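Local coordinates for protein piwi (Drosophila melanogaster, PDB 6KR6) that binds piwi-interacting RNAs of 24 to 30 nucleotides and, in complex with them, represses transposable elements, at residues 171-175 / 376-382; 308-313 / 328-333; 495-499 / 529-533; 575-581 / 646-652; 686-692 / 744-750. All coordinates share one frame; numbering follows the deposited sequence.

Contact 1: residues 171-175 / 376-382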
# COMPACT_ATOMS: atom_id res chain seq x y z
N SER A 171 8.41 23.80 -13.30
CA SER A 171 9.44 24.22 -12.35
C SER A 171 10.42 23.08 -12.07
O SER A 171 11.64 23.28 -12.06
CB SER A 171 8.79 24.71 -11.06
OG SER A 171 9.78 25.20 -10.16
N MET A 172 9.89 21.87 -11.82
CA MET A 172 10.74 20.71 -11.58
C MET A 172 11.69 20.46 -12.75
O MET A 172 12.78 19.90 -12.56
CB MET A 172 9.90 19.46 -11.33
CG MET A 172 8.94 19.55 -10.16
SD MET A 172 9.72 20.04 -8.62
CE MET A 172 8.29 20.09 -7.54
N LYS A 173 11.28 20.85 -13.96
CA LYS A 173 12.16 20.69 -15.12
C LYS A 173 13.47 21.44 -14.94
O LYS A 173 14.50 21.03 -15.50
CB LYS A 173 11.45 21.17 -16.38
N GLY A 174 13.47 22.53 -14.16
CA GLY A 174 14.70 23.27 -13.94
C GLY A 174 15.75 22.48 -13.18
O GLY A 174 16.95 22.69 -13.36
N LEU A 175 15.31 21.56 -12.31
CA LEU A 175 16.24 20.72 -11.57
C LEU A 175 16.93 19.69 -12.44
O LEU A 175 17.90 19.07 -11.99
CB LEU A 175 15.51 20.02 -10.42
CG LEU A 175 14.74 20.94 -9.47
CD1 LEU A 175 14.24 20.15 -8.28
CD2 LEU A 175 15.63 22.09 -9.03
N LEU A 376 16.14 22.99 -4.97
CA LEU A 376 15.18 23.61 -5.87
C LEU A 376 15.18 25.13 -5.72
O LEU A 376 14.95 25.85 -6.70
CB LEU A 376 13.78 23.05 -5.61
CG LEU A 376 12.67 23.48 -6.58
CD1 LEU A 376 11.73 22.33 -6.86
CD2 LEU A 376 11.89 24.66 -6.03
N GLN A 377 15.46 25.63 -4.52
CA GLN A 377 15.45 27.06 -4.28
C GLN A 377 16.68 27.74 -4.88
O GLN A 377 16.61 28.91 -5.29
CB GLN A 377 15.38 27.33 -2.78
CG GLN A 377 14.88 28.72 -2.41
CD GLN A 377 13.37 28.83 -2.49
OE1 GLN A 377 12.68 27.91 -2.93
NE2 GLN A 377 12.84 29.97 -2.05
N ASN A 378 17.81 27.04 -4.94
CA ASN A 378 19.03 27.62 -5.50
C ASN A 378 19.08 27.52 -7.02
O ASN A 378 19.80 28.30 -7.65
CB ASN A 378 20.26 26.95 -4.90
CG ASN A 378 20.39 27.20 -3.41
OD1 ASN A 378 19.97 28.24 -2.90
ND2 ASN A 378 20.97 26.24 -2.69
N THR A 379 18.35 26.60 -7.61
CA THR A 379 18.34 26.45 -9.07
C THR A 379 17.62 27.63 -9.70
O THR A 379 16.41 27.80 -9.47
CB THR A 379 17.67 25.14 -9.47
OG1 THR A 379 18.40 24.04 -8.92
CG2 THR A 379 17.63 25.01 -10.99
N PRO A 380 18.29 28.47 -10.49
CA PRO A 380 17.61 29.63 -11.08
C PRO A 380 16.59 29.24 -12.14
O PRO A 380 15.65 30.01 -12.37
CB PRO A 380 18.76 30.44 -11.69
CG PRO A 380 19.78 29.41 -12.02
CD PRO A 380 19.69 28.37 -10.94
N GLU A 381 16.73 28.08 -12.77
CA GLU A 381 15.79 27.67 -13.80
C GLU A 381 14.42 27.35 -13.22
O GLU A 381 13.39 27.71 -13.79
CB GLU A 381 16.36 26.48 -14.57
CG GLU A 381 17.79 26.70 -15.04
CD GLU A 381 18.41 25.46 -15.66
OE1 GLU A 381 17.83 24.36 -15.52
OE2 GLU A 381 19.48 25.59 -16.30
N SER A 382 14.39 26.68 -12.06
CA SER A 382 13.12 26.41 -11.40
C SER A 382 12.55 27.67 -10.77
O SER A 382 11.33 27.92 -10.83
CB SER A 382 13.30 25.32 -10.34
OG SER A 382 13.92 24.17 -10.89

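Contact 2: residues 308-313 / 328-333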
# COMPACT_ATOMS: atom_id res chain seq x y z
N GLN A 308 24.89 -6.85 -32.25
CA GLN A 308 23.73 -7.44 -31.60
C GLN A 308 22.50 -7.37 -32.50
O GLN A 308 22.38 -6.48 -33.34
CB GLN A 308 23.45 -6.72 -30.28
CG GLN A 308 23.28 -5.21 -30.42
CD GLN A 308 23.14 -4.52 -29.08
OE1 GLN A 308 22.43 -4.99 -28.20
NE2 GLN A 308 23.84 -3.40 -28.91
N PRO A 309 21.57 -8.33 -32.35
CA PRO A 309 20.33 -8.28 -33.14
C PRO A 309 19.37 -7.21 -32.62
O PRO A 309 19.73 -6.43 -31.74
CB PRO A 309 19.75 -9.69 -32.96
CG PRO A 309 20.24 -10.11 -31.62
CD PRO A 309 21.62 -9.52 -31.48
N LEU A 310 18.16 -7.16 -33.17
CA LEU A 310 17.15 -6.20 -32.75
C LEU A 310 15.93 -6.93 -32.20
O LEU A 310 15.55 -7.98 -32.72
CB LEU A 310 16.74 -5.28 -33.90
CG LEU A 310 17.48 -3.95 -34.06
CD1 LEU A 310 18.98 -4.17 -34.21
CD2 LEU A 310 16.93 -3.20 -35.26
N LEU A 311 15.31 -6.38 -31.16
CA LEU A 311 14.09 -6.95 -30.62
C LEU A 311 12.90 -6.24 -31.25
O LEU A 311 12.79 -5.01 -31.15
CB LEU A 311 14.05 -6.83 -29.10
CG LEU A 311 15.30 -7.26 -28.32
CD1 LEU A 311 15.11 -7.02 -26.83
CD2 LEU A 311 15.63 -8.72 -28.59
N ILE A 312 12.03 -6.98 -31.92
CA ILE A 312 10.87 -6.40 -32.59
C ILE A 312 9.63 -6.72 -31.76
O ILE A 312 9.33 -7.90 -31.50
CB ILE A 312 10.73 -6.90 -34.04
CG1 ILE A 312 9.27 -6.80 -34.52
CG2 ILE A 312 11.28 -8.30 -34.19
CD1 ILE A 312 8.88 -5.42 -34.99
N SER A 313 8.93 -5.67 -31.34
CA SER A 313 7.73 -5.78 -30.52
C SER A 313 6.51 -5.21 -31.24
O SER A 313 6.51 -4.07 -31.68
CB SER A 313 7.94 -5.05 -29.18
OG SER A 313 6.71 -4.89 -28.50
N VAL A 328 7.69 -1.63 -32.73
CA VAL A 328 8.89 -0.94 -32.30
C VAL A 328 10.10 -1.88 -32.39
O VAL A 328 9.96 -3.10 -32.34
CB VAL A 328 8.74 -0.38 -30.87
CG1 VAL A 328 7.37 0.25 -30.69
CG2 VAL A 328 8.97 -1.48 -29.84
N VAL A 329 11.28 -1.28 -32.52
CA VAL A 329 12.53 -2.01 -32.66
C VAL A 329 13.48 -1.52 -31.57
O VAL A 329 13.92 -0.37 -31.59
CB VAL A 329 13.16 -1.83 -34.05
CG1 VAL A 329 12.95 -3.08 -34.89
CG2 VAL A 329 12.54 -0.62 -34.75
N LEU A 330 13.81 -2.41 -30.63
CA LEU A 330 14.59 -2.08 -29.46
C LEU A 330 15.97 -2.74 -29.54
O LEU A 330 16.16 -3.74 -30.23
CB LEU A 330 13.87 -2.55 -28.19
CG LEU A 330 12.37 -2.28 -28.14
CD1 LEU A 330 11.71 -3.10 -27.04
CD2 LEU A 330 12.08 -0.80 -27.95
N ILE A 331 16.91 -2.16 -28.80
CA ILE A 331 18.29 -2.65 -28.75
C ILE A 331 18.46 -3.46 -27.48
O ILE A 331 18.13 -2.96 -26.39
CB ILE A 331 19.30 -1.49 -28.81
CG1 ILE A 331 19.50 -1.00 -30.25
CG2 ILE A 331 20.64 -1.91 -28.22
CD1 ILE A 331 18.34 -0.18 -30.80
N PRO A 332 18.95 -4.71 -27.56
CA PRO A 332 19.09 -5.52 -26.34
C PRO A 332 20.00 -4.91 -25.30
O PRO A 332 19.76 -5.09 -24.09
CB PRO A 332 19.65 -6.85 -26.88
CG PRO A 332 19.23 -6.89 -28.31
CD PRO A 332 19.28 -5.46 -28.78
N GLU A 333 21.04 -4.18 -25.71
CA GLU A 333 21.91 -3.51 -24.76
C GLU A 333 21.17 -2.46 -23.95
O GLU A 333 21.64 -2.07 -22.88
CB GLU A 333 23.09 -2.88 -25.51
CG GLU A 333 24.19 -2.31 -24.62
CD GLU A 333 25.34 -1.72 -25.43
OE1 GLU A 333 25.38 -1.95 -26.66
OE2 GLU A 333 26.20 -1.04 -24.83

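Contact 3: residues 495-499 / 529-533. With HG (mercury (II) ion), chain H.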
# COMPACT_ATOMS: atom_id res chain seq x y z
N MET A 495 1.14 -36.87 10.52
CA MET A 495 -0.10 -36.12 10.63
C MET A 495 -1.30 -36.98 10.24
O MET A 495 -2.33 -36.98 10.93
CB MET A 495 -0.05 -34.86 9.77
CG MET A 495 0.88 -33.78 10.27
SD MET A 495 0.63 -32.23 9.39
CE MET A 495 -1.02 -31.78 9.94
N ASP A 496 -1.20 -37.70 9.12
CA ASP A 496 -2.32 -38.50 8.66
C ASP A 496 -2.61 -39.66 9.61
O ASP A 496 -3.77 -40.05 9.77
CB ASP A 496 -2.06 -39.02 7.25
CG ASP A 496 -2.48 -38.02 6.18
OD1 ASP A 496 -3.57 -37.42 6.32
OD2 ASP A 496 -1.72 -37.83 5.21
N ASP A 497 -1.58 -40.22 10.25
CA ASP A 497 -1.80 -41.27 11.23
C ASP A 497 -2.32 -40.71 12.55
O ASP A 497 -2.98 -41.43 13.30
CB ASP A 497 -0.51 -42.05 11.48
N CYS A 498 -2.05 -39.44 12.84
CA CYS A 498 -2.45 -38.86 14.12
C CYS A 498 -3.87 -38.32 14.07
O CYS A 498 -4.59 -38.39 15.08
CB CYS A 498 -1.47 -37.76 14.52
SG CYS A 498 -2.23 -36.31 15.26
N VAL A 499 -4.30 -37.78 12.93
CA VAL A 499 -5.63 -37.18 12.82
C VAL A 499 -6.72 -38.18 13.18
O VAL A 499 -7.79 -37.79 13.66
CB VAL A 499 -5.82 -36.58 11.41
CG1 VAL A 499 -7.28 -36.23 11.16
CG2 VAL A 499 -4.96 -35.35 11.23
N ARG A 529 -7.27 -31.94 5.44
CA ARG A 529 -7.96 -32.21 6.69
C ARG A 529 -8.41 -30.88 7.30
O ARG A 529 -8.33 -29.82 6.67
CB ARG A 529 -7.05 -33.00 7.63
CG ARG A 529 -6.26 -34.12 6.95
CD ARG A 529 -7.17 -35.08 6.20
NE ARG A 529 -7.98 -35.90 7.10
CZ ARG A 529 -7.63 -37.11 7.52
NH1 ARG A 529 -6.49 -37.65 7.13
NH2 ARG A 529 -8.43 -37.78 8.34
N ALA A 530 -8.90 -30.94 8.54
CA ALA A 530 -9.42 -29.76 9.23
C ALA A 530 -8.93 -29.73 10.68
O ALA A 530 -9.70 -29.82 11.63
CB ALA A 530 -10.95 -29.72 9.16
N VAL A 531 -7.61 -29.60 10.85
CA VAL A 531 -6.98 -29.59 12.16
C VAL A 531 -6.11 -28.35 12.27
O VAL A 531 -5.17 -28.18 11.48
CB VAL A 531 -6.15 -30.85 12.42
CG1 VAL A 531 -5.49 -30.77 13.79
CG2 VAL A 531 -7.01 -32.10 12.31
N PRO A 532 -6.36 -27.44 13.21
CA PRO A 532 -5.46 -26.30 13.40
C PRO A 532 -4.10 -26.75 13.89
O PRO A 532 -3.99 -27.62 14.77
CB PRO A 532 -6.18 -25.44 14.44
CG PRO A 532 -7.11 -26.37 15.14
CD PRO A 532 -7.52 -27.39 14.12
N THR A 533 -3.05 -26.17 13.32
CA THR A 533 -1.68 -26.61 13.57
C THR A 533 -0.82 -25.43 14.03
O THR A 533 -1.14 -24.27 13.79
CB THR A 533 -1.06 -27.25 12.33
OG1 THR A 533 -0.93 -26.28 11.29
CG2 THR A 533 -1.91 -28.41 11.84
HG HG H . -3.46 -36.85 17.66

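Contact 4: residues 575-581 / 646-652. With ZN (zinc ion), chain N; HG (mercury (II) ion), chain G.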
# COMPACT_ATOMS: atom_id res chain seq x y z
N LEU A 575 -23.12 -4.69 16.16
CA LEU A 575 -22.16 -4.23 15.18
C LEU A 575 -21.33 -5.40 14.67
O LEU A 575 -20.80 -6.18 15.46
CB LEU A 575 -21.24 -3.16 15.78
CG LEU A 575 -19.90 -2.91 15.08
CD1 LEU A 575 -20.08 -2.44 13.65
CD2 LEU A 575 -19.06 -1.92 15.87
N MET A 576 -21.24 -5.51 13.35
CA MET A 576 -20.38 -6.48 12.69
C MET A 576 -19.30 -5.73 11.93
O MET A 576 -19.61 -4.92 11.04
CB MET A 576 -21.19 -7.38 11.75
CG MET A 576 -20.38 -8.07 10.67
SD MET A 576 -21.30 -9.48 10.02
CE MET A 576 -20.51 -9.72 8.44
N THR A 577 -18.05 -5.97 12.29
CA THR A 577 -16.91 -5.34 11.63
C THR A 577 -16.33 -6.32 10.61
O THR A 577 -16.02 -7.46 10.96
CB THR A 577 -15.84 -4.94 12.64
OG1 THR A 577 -16.45 -4.31 13.77
CG2 THR A 577 -14.85 -3.98 12.01
N ILE A 578 -16.21 -5.87 9.37
CA ILE A 578 -15.70 -6.70 8.29
C ILE A 578 -14.37 -6.14 7.81
O ILE A 578 -14.21 -4.92 7.63
CB ILE A 578 -16.68 -6.79 7.11
CG1 ILE A 578 -18.09 -7.14 7.59
CG2 ILE A 578 -16.21 -7.83 6.11
CD1 ILE A 578 -19.10 -7.18 6.47
N GLY A 579 -13.40 -7.03 7.62
CA GLY A 579 -12.17 -6.70 6.94
C GLY A 579 -12.01 -7.58 5.71
O GLY A 579 -12.53 -8.70 5.67
N PHE A 580 -11.30 -7.07 4.72
CA PHE A 580 -11.15 -7.78 3.45
C PHE A 580 -9.83 -7.38 2.81
O PHE A 580 -9.50 -6.19 2.77
CB PHE A 580 -12.32 -7.47 2.51
CG PHE A 580 -12.18 -8.05 1.13
CD1 PHE A 580 -12.40 -9.40 0.91
CD2 PHE A 580 -11.84 -7.25 0.06
CE1 PHE A 580 -12.28 -9.94 -0.35
CE2 PHE A 580 -11.72 -7.79 -1.21
CZ PHE A 580 -11.93 -9.13 -1.41
N ASP A 581 -9.07 -8.37 2.33
CA ASP A 581 -7.88 -8.05 1.56
C ASP A 581 -7.63 -9.13 0.52
O ASP A 581 -8.31 -10.15 0.48
CB ASP A 581 -6.64 -7.85 2.46
CG ASP A 581 -5.53 -7.06 1.76
OD1 ASP A 581 -5.68 -6.75 0.56
OD2 ASP A 581 -4.51 -6.73 2.40
N ARG A 646 -25.63 -2.73 12.63
CA ARG A 646 -24.63 -1.85 12.03
C ARG A 646 -23.50 -2.69 11.46
O ARG A 646 -23.18 -3.77 11.98
CB ARG A 646 -24.06 -0.85 13.06
CG ARG A 646 -25.07 -0.39 14.10
CD ARG A 646 -24.38 0.38 15.22
NE ARG A 646 -25.20 0.45 16.43
CZ ARG A 646 -25.97 1.47 16.75
NH1 ARG A 646 -26.04 2.53 15.96
NH2 ARG A 646 -26.68 1.44 17.87
N ILE A 647 -22.89 -2.21 10.37
CA ILE A 647 -21.78 -2.89 9.71
C ILE A 647 -20.71 -1.86 9.38
O ILE A 647 -21.01 -0.84 8.74
CB ILE A 647 -22.23 -3.63 8.44
CG1 ILE A 647 -23.25 -4.72 8.78
CG2 ILE A 647 -21.04 -4.23 7.72
CD1 ILE A 647 -23.58 -5.62 7.60
N VAL A 648 -19.48 -2.12 9.80
CA VAL A 648 -18.32 -1.30 9.46
C VAL A 648 -17.40 -2.15 8.60
O VAL A 648 -16.80 -3.13 9.08
CB VAL A 648 -17.60 -0.78 10.71
CG1 VAL A 648 -16.36 0.01 10.31
CG2 VAL A 648 -18.54 0.08 11.54
N PHE A 649 -17.28 -1.79 7.33
CA PHE A 649 -16.51 -2.54 6.35
C PHE A 649 -15.18 -1.82 6.12
O PHE A 649 -15.16 -0.66 5.70
CB PHE A 649 -17.29 -2.65 5.04
CG PHE A 649 -16.73 -3.63 4.05
CD1 PHE A 649 -15.61 -3.33 3.30
CD2 PHE A 649 -17.34 -4.86 3.86
CE1 PHE A 649 -15.10 -4.23 2.39
CE2 PHE A 649 -16.83 -5.77 2.94
CZ PHE A 649 -15.71 -5.45 2.21
N TYR A 650 -14.07 -2.52 6.39
CA TYR A 650 -12.73 -1.98 6.17
C TYR A 650 -12.14 -2.64 4.93
O TYR A 650 -12.03 -3.87 4.86
CB TYR A 650 -11.84 -2.21 7.39
CG TYR A 650 -12.19 -1.33 8.57
CD1 TYR A 650 -12.07 0.05 8.48
CD2 TYR A 650 -12.63 -1.88 9.76
CE1 TYR A 650 -12.39 0.86 9.56
CE2 TYR A 650 -12.95 -1.08 10.84
CZ TYR A 650 -12.83 0.29 10.74
OH TYR A 650 -13.15 1.09 11.81
N ARG A 651 -11.75 -1.81 3.96
CA ARG A 651 -11.30 -2.27 2.65
C ARG A 651 -9.83 -1.92 2.46
O ARG A 651 -9.43 -0.77 2.66
CB ARG A 651 -12.16 -1.65 1.54
CG ARG A 651 -11.88 -2.17 0.15
CD ARG A 651 -12.06 -3.68 0.06
NE ARG A 651 -12.31 -4.11 -1.31
CZ ARG A 651 -11.37 -4.26 -2.24
NH1 ARG A 651 -11.69 -4.66 -3.46
NH2 ARG A 651 -10.10 -3.99 -1.95
N ASP A 652 -9.04 -2.91 2.05
CA ASP A 652 -7.61 -2.74 1.82
C ASP A 652 -7.38 -2.57 0.32
O ASP A 652 -7.59 -3.51 -0.45
CB ASP A 652 -6.82 -3.93 2.38
CG ASP A 652 -5.31 -3.74 2.29
OD1 ASP A 652 -4.77 -3.72 1.17
OD2 ASP A 652 -4.67 -3.64 3.36
ZN ZN N . -4.07 -5.56 0.78
HG HG G . -5.34 -4.69 5.82

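Contact 5: residues 686-692 / 744-750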
# COMPACT_ATOMS: atom_id res chain seq x y z
N PRO A 686 -29.25 -2.32 6.81
CA PRO A 686 -28.62 -1.82 8.04
C PRO A 686 -27.79 -0.56 7.79
O PRO A 686 -27.48 -0.19 6.66
CB PRO A 686 -27.72 -2.99 8.45
CG PRO A 686 -27.28 -3.55 7.14
CD PRO A 686 -28.45 -3.38 6.19
N GLN A 687 -27.42 0.08 8.90
CA GLN A 687 -26.48 1.19 8.84
C GLN A 687 -25.12 0.67 8.40
O GLN A 687 -24.58 -0.29 8.97
CB GLN A 687 -26.37 1.86 10.21
CG GLN A 687 -27.67 2.46 10.71
CD GLN A 687 -27.53 3.12 12.07
OE1 GLN A 687 -26.68 2.73 12.88
NE2 GLN A 687 -28.36 4.12 12.34
N LEU A 688 -24.56 1.29 7.36
CA LEU A 688 -23.35 0.80 6.71
C LEU A 688 -22.30 1.90 6.67
O LEU A 688 -22.60 3.04 6.29
CB LEU A 688 -23.65 0.31 5.30
CG LEU A 688 -22.43 0.02 4.42
CD1 LEU A 688 -21.63 -1.16 4.96
CD2 LEU A 688 -22.84 -0.23 2.98
N ALA A 689 -21.07 1.55 7.04
CA ALA A 689 -19.90 2.41 6.87
C ALA A 689 -18.89 1.65 6.02
O ALA A 689 -18.48 0.55 6.38
CB ALA A 689 -19.29 2.80 8.21
N TYR A 690 -18.52 2.24 4.89
CA TYR A 690 -17.55 1.64 3.97
C TYR A 690 -16.31 2.51 3.97
O TYR A 690 -16.34 3.65 3.49
CB TYR A 690 -18.14 1.51 2.56
CG TYR A 690 -17.29 0.71 1.61
CD1 TYR A 690 -16.28 1.31 0.87
CD2 TYR A 690 -17.50 -0.65 1.44
CE1 TYR A 690 -15.50 0.59 -0.00
CE2 TYR A 690 -16.72 -1.39 0.56
CZ TYR A 690 -15.72 -0.77 -0.15
OH TYR A 690 -14.94 -1.49 -1.03
N ILE A 691 -15.21 1.98 4.50
CA ILE A 691 -13.97 2.72 4.68
C ILE A 691 -12.86 2.02 3.92
O ILE A 691 -12.69 0.80 4.05
CB ILE A 691 -13.61 2.87 6.17
CG1 ILE A 691 -14.81 3.40 6.95
CG2 ILE A 691 -12.41 3.78 6.34
CD1 ILE A 691 -14.57 3.44 8.44
N VAL A 692 -12.11 2.78 3.13
CA VAL A 692 -10.96 2.26 2.40
C VAL A 692 -9.70 2.58 3.21
O VAL A 692 -9.43 3.75 3.50
CB VAL A 692 -10.88 2.86 0.99
CG1 VAL A 692 -9.71 2.25 0.23
CG2 VAL A 692 -12.18 2.62 0.24
N ASN A 744 -10.53 6.30 4.53
CA ASN A 744 -11.36 7.06 3.60
C ASN A 744 -12.77 6.49 3.62
O ASN A 744 -13.01 5.39 3.12
CB ASN A 744 -10.77 7.01 2.19
CG ASN A 744 -11.42 7.99 1.24
OD1 ASN A 744 -11.09 8.02 0.06
ND2 ASN A 744 -12.35 8.79 1.75
N VAL A 745 -13.70 7.26 4.18
CA VAL A 745 -15.09 6.83 4.35
C VAL A 745 -15.84 7.19 3.07
O VAL A 745 -16.27 8.33 2.90
CB VAL A 745 -15.73 7.45 5.58
CG1 VAL A 745 -17.15 6.93 5.76
CG2 VAL A 745 -14.89 7.18 6.82
N LEU A 746 -16.00 6.22 2.17
CA LEU A 746 -16.73 6.47 0.94
C LEU A 746 -18.22 6.64 1.21
O LEU A 746 -18.84 7.62 0.76
CB LEU A 746 -16.49 5.33 -0.06
CG LEU A 746 -15.05 5.20 -0.54
CD1 LEU A 746 -14.97 4.23 -1.71
CD2 LEU A 746 -14.49 6.56 -0.93
N TYR A 747 -18.82 5.71 1.95
CA TYR A 747 -20.23 5.79 2.31
C TYR A 747 -20.39 5.64 3.81
O TYR A 747 -19.67 4.86 4.45
CB TYR A 747 -21.06 4.72 1.59
CG TYR A 747 -22.53 4.79 1.93
CD1 TYR A 747 -23.35 5.74 1.33
CD2 TYR A 747 -23.10 3.92 2.85
CE1 TYR A 747 -24.69 5.82 1.64
CE2 TYR A 747 -24.44 3.99 3.16
CZ TYR A 747 -25.23 4.94 2.55
OH TYR A 747 -26.57 5.01 2.86
N SER A 748 -21.35 6.37 4.37
CA SER A 748 -21.63 6.29 5.80
C SER A 748 -23.10 6.58 6.05
O SER A 748 -23.57 7.69 5.77
CB SER A 748 -20.75 7.27 6.59
OG SER A 748 -21.14 7.32 7.95
N SER A 749 -23.82 5.59 6.57
CA SER A 749 -25.18 5.75 7.06
C SER A 749 -25.27 5.35 8.53
O SER A 749 -26.31 4.86 8.99
CB SER A 749 -26.17 4.94 6.22
OG SER A 749 -25.88 3.55 6.28
N MET A 750 -24.18 5.55 9.27
CA MET A 750 -24.08 5.04 10.64
C MET A 750 -24.75 5.95 11.66
O MET A 750 -25.15 5.47 12.72
CB MET A 750 -22.61 4.85 11.01
CG MET A 750 -21.94 3.66 10.36
SD MET A 750 -22.31 2.10 11.18
CE MET A 750 -21.77 2.46 12.85

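Contact 1: residues 171-175 / 376-382
Ser171 and Ser382 grip each other through two hydroxyl-to-carbonyl hydrogen bonds. Ser382 OG donates to Ser171 O at 2.7 Å, tilted from the carbonyl plane. In return Ser171 OG, set anti to its own N (chi1 -176°), donates to Ser382 O at 3.2 Å from above that carbonyl's plane. Ser171 O also receives Gly174 N, which comes from the face opposite to the Ser382 hydroxyl, so two bonds share this one oxygen. Gly174 lets the backbones come close, its CA lying 4.3 Å from Ser382 CA. Beside this polar pair runs an apolar one. Leu175 and Leu376 cross at about a right angle, with Leu175 CD1 3.6 Å from Leu376 CD1, while Leu175 CD2 rests against Leu376 CA and Thr379 OG1. A bend at chi2 (-53°) swings the sulfur of Met172 back to Leu376, where SD meets CD1 at 3.5 Å. Thr379, at the break between helices 362-378 and 380-388, turns CG2 to Gly174 O and spends OG1 on Arg375 O. The contact thus docks the end of helix 158-172, within the region that interacts with CBX5 and papi, into the elbow between two later helices: Ser171 also touches Val385 and Leu386 of helix 380-388, and Leu376 continues onto Leu393 of strand 392-405.

Contact 2: residues 308-313 / 328-333
Leu311 and Leu330 form an antiparallel hydrogen-bonded pair, Leu311 N to Leu330 O at 2.9 Å and Leu330 N to Leu311 O at 2.8 Å; Ser313 and Val328 are bonded in the same reciprocal way, with the non-hydrogen-bonded pair Ile312 and Val329 between. Beyond the paired strands, Gln308 takes over with its side chain. The extended chain of Gln308 carries OE1 to Glu333 N at 3.0 Å, the donor lying in the amide's carbonyl plane on a lone pair, while NE2 makes a weak bond to Glu333 OE1. Amide and carboxylate planes are 24° apart, and Asp305 serves both groups, its O taking Gln308 NE2 and its N reaching Glu333 OE1. If Gln308 were a leucine, Glu333 N would probably lose its acceptor and Asp305 O a donor. On one side of the strands Leu310 CD2 meets Val329 CG1 at 4.0 Å, both residues touching Phe291 of helix 291-298; on the other, Leu311 and Pro332 cross obliquely, CG to CG at 3.9 Å, and both touch Ile231. Strand 310-312 is the middle of three antiparallel strands, between 271-273 and 329-330, in the PAZ domain, which in Argonautes holds the guide RNA's 3' end.

Contact 3: residues 495-499 / 529-533
Arg529 reaches Asp496 by folding twice along its chain, at chi2 (-55°) and chi3 (-70°), which turns the guanidinium toward the helix. There Arg529 NH1 forms a salt bridge to Asp496 OD1 at 3.0 Å, its hydrogen bond weak in angle, with carboxylate and guanidinium nearly coplanar. Val499 CG1 sits over one face of the guanidinium, toward its rim, 3.4 Å from Arg529 NH2. The other Val499 methyl, CG2, slides past Val531 CG2 at 4.0 Å. Met495, bent at chi3 (67°), brings its CE to Thr533 CG2 at about a right angle; the Thr533 hydroxyl bonds to Lys522. Cys498 turns its SG to a mercury ion, at 2.8 Å, whose site Gln479 and Ser501 complete. Helix 488-499 is thereby joined to the loop that leads from helix 515-528 into edge strand 533-537 of a four-stranded parallel sheet, probably that of the MID domain. Met495 packs on Ile448 of strand 446-450, while Val531 and Thr533 share Ile506 of strand 506-510.

Contact 4: residues 575-581 / 646-652
Arg651 lays one face of its guanidinium on the edge of the Phe580 ring, which stands 69° from it: Phe580 CE2 is centred over the planar group, 3.7 Å from Arg651 CZ. The bend at chi2 of Arg651 (57°) runs the chain alongside the ring, and its CD meets the edge of Phe649 as well. NH1 goes on to a salt bridge with Glu666. With a leucine in place of Arg651, Glu666 would probably lose its charged mate, and the Phe580 edge the flat group beside it. Phe649 takes Ile578 CG2 obliquely, 3.8 Å from its CE2, and nearly parallels the ring of Tyr690. Across the sheet, Thr577 CG2 touches the Tyr650 ring at its edge, 3.7 Å from CE2, and the Tyr650 hydroxyl bonds to Thr761. These strands are parallel neighbours in the RNase H-like fold of the Piwi domain, joined by alternating backbone bonds such as Tyr650 N to Ile578 O at 2.7 Å. The bonds weaken at Phe580 and Asp652, where the strands deliver two aspartates that are probably active-site residues, as in related enzymes. The carboxylates of Asp581 and Asp652 stack with planes 27° apart. A zinc ion is bound by both oxygens of Asp581 and by Asp652 OD1, each at 2.0 Å, while Asp652 OD2 binds a mercury ion at 2.8 Å together with Cys781.

Contact 5: residues 686-692 / 744-750
Tyr690 and Leu746 lie side by side and point the same way, Tyr690 CE1 being 4.1 Å from Leu746 CD1. Leu746 and Val692 cross obliquely, Leu746 CD1 lying 3.8 Å from Val692 CG2, so one methyl of Leu746 touches both the tyrosine ring and the valine. Tyr747 also faces Tyr690, through their beta carbons, while its ring crosses Leu688 at about a right angle, CD2 to CD2 at 4.2 Å. Two residues opposite one make this a classic beta bulge: Tyr690 N bonds straight to Tyr747 O, whereas Leu746 N meets Tyr690 O almost end-on to the carbonyl but with its own N-H bent to 131°. The bulge steps the antiparallel register by one within the RNase H-like fold of the Piwi domain. Beyond it, Ile691 and Val745 run alongside each other on the other face, Ile691 CG1 to Val745 CG2 at 3.8 Å; before it, on that same face, Ala689 CB meets Met750 CG. Ser749 ends the pairing with its side chain: OG, in the crowded position between N and carbonyl carbon (chi1 61°), accepts Leu688 N at 2.8 Å, and Ser749 N returns a bond to Leu688 O. The Tyr690 hydroxyl is taken by Glu666 of helix 659-680, and Leu746 rests on Phe663 of that helix. Ala689 and Ile691 touch Met757 of helix 754-764.

Contacts 4 and 5 share a sheet through neighbouring strands 646-652 and 687-695: the contact centres are about 9 Å apart, and Arg651 N lies 2.8 Å from Ile691 O, a probable hydrogen bond. Contact 4 carries the zinc-bound aspartates, and from contact 5 the side chain of Val692 comes within about 7 Å of that of Asp652. Contact 3 is about 20 Å from contact 4 by nearest atoms and lies closest to the bound nucleic acid, about 4 Å at its nearest atom. The nearest atoms of contacts 1 and 2 are about 30 and 35 Å from the nucleic acid. Along the chain contact 2 falls between the segments of contact 1, their centres about 36 Å apart.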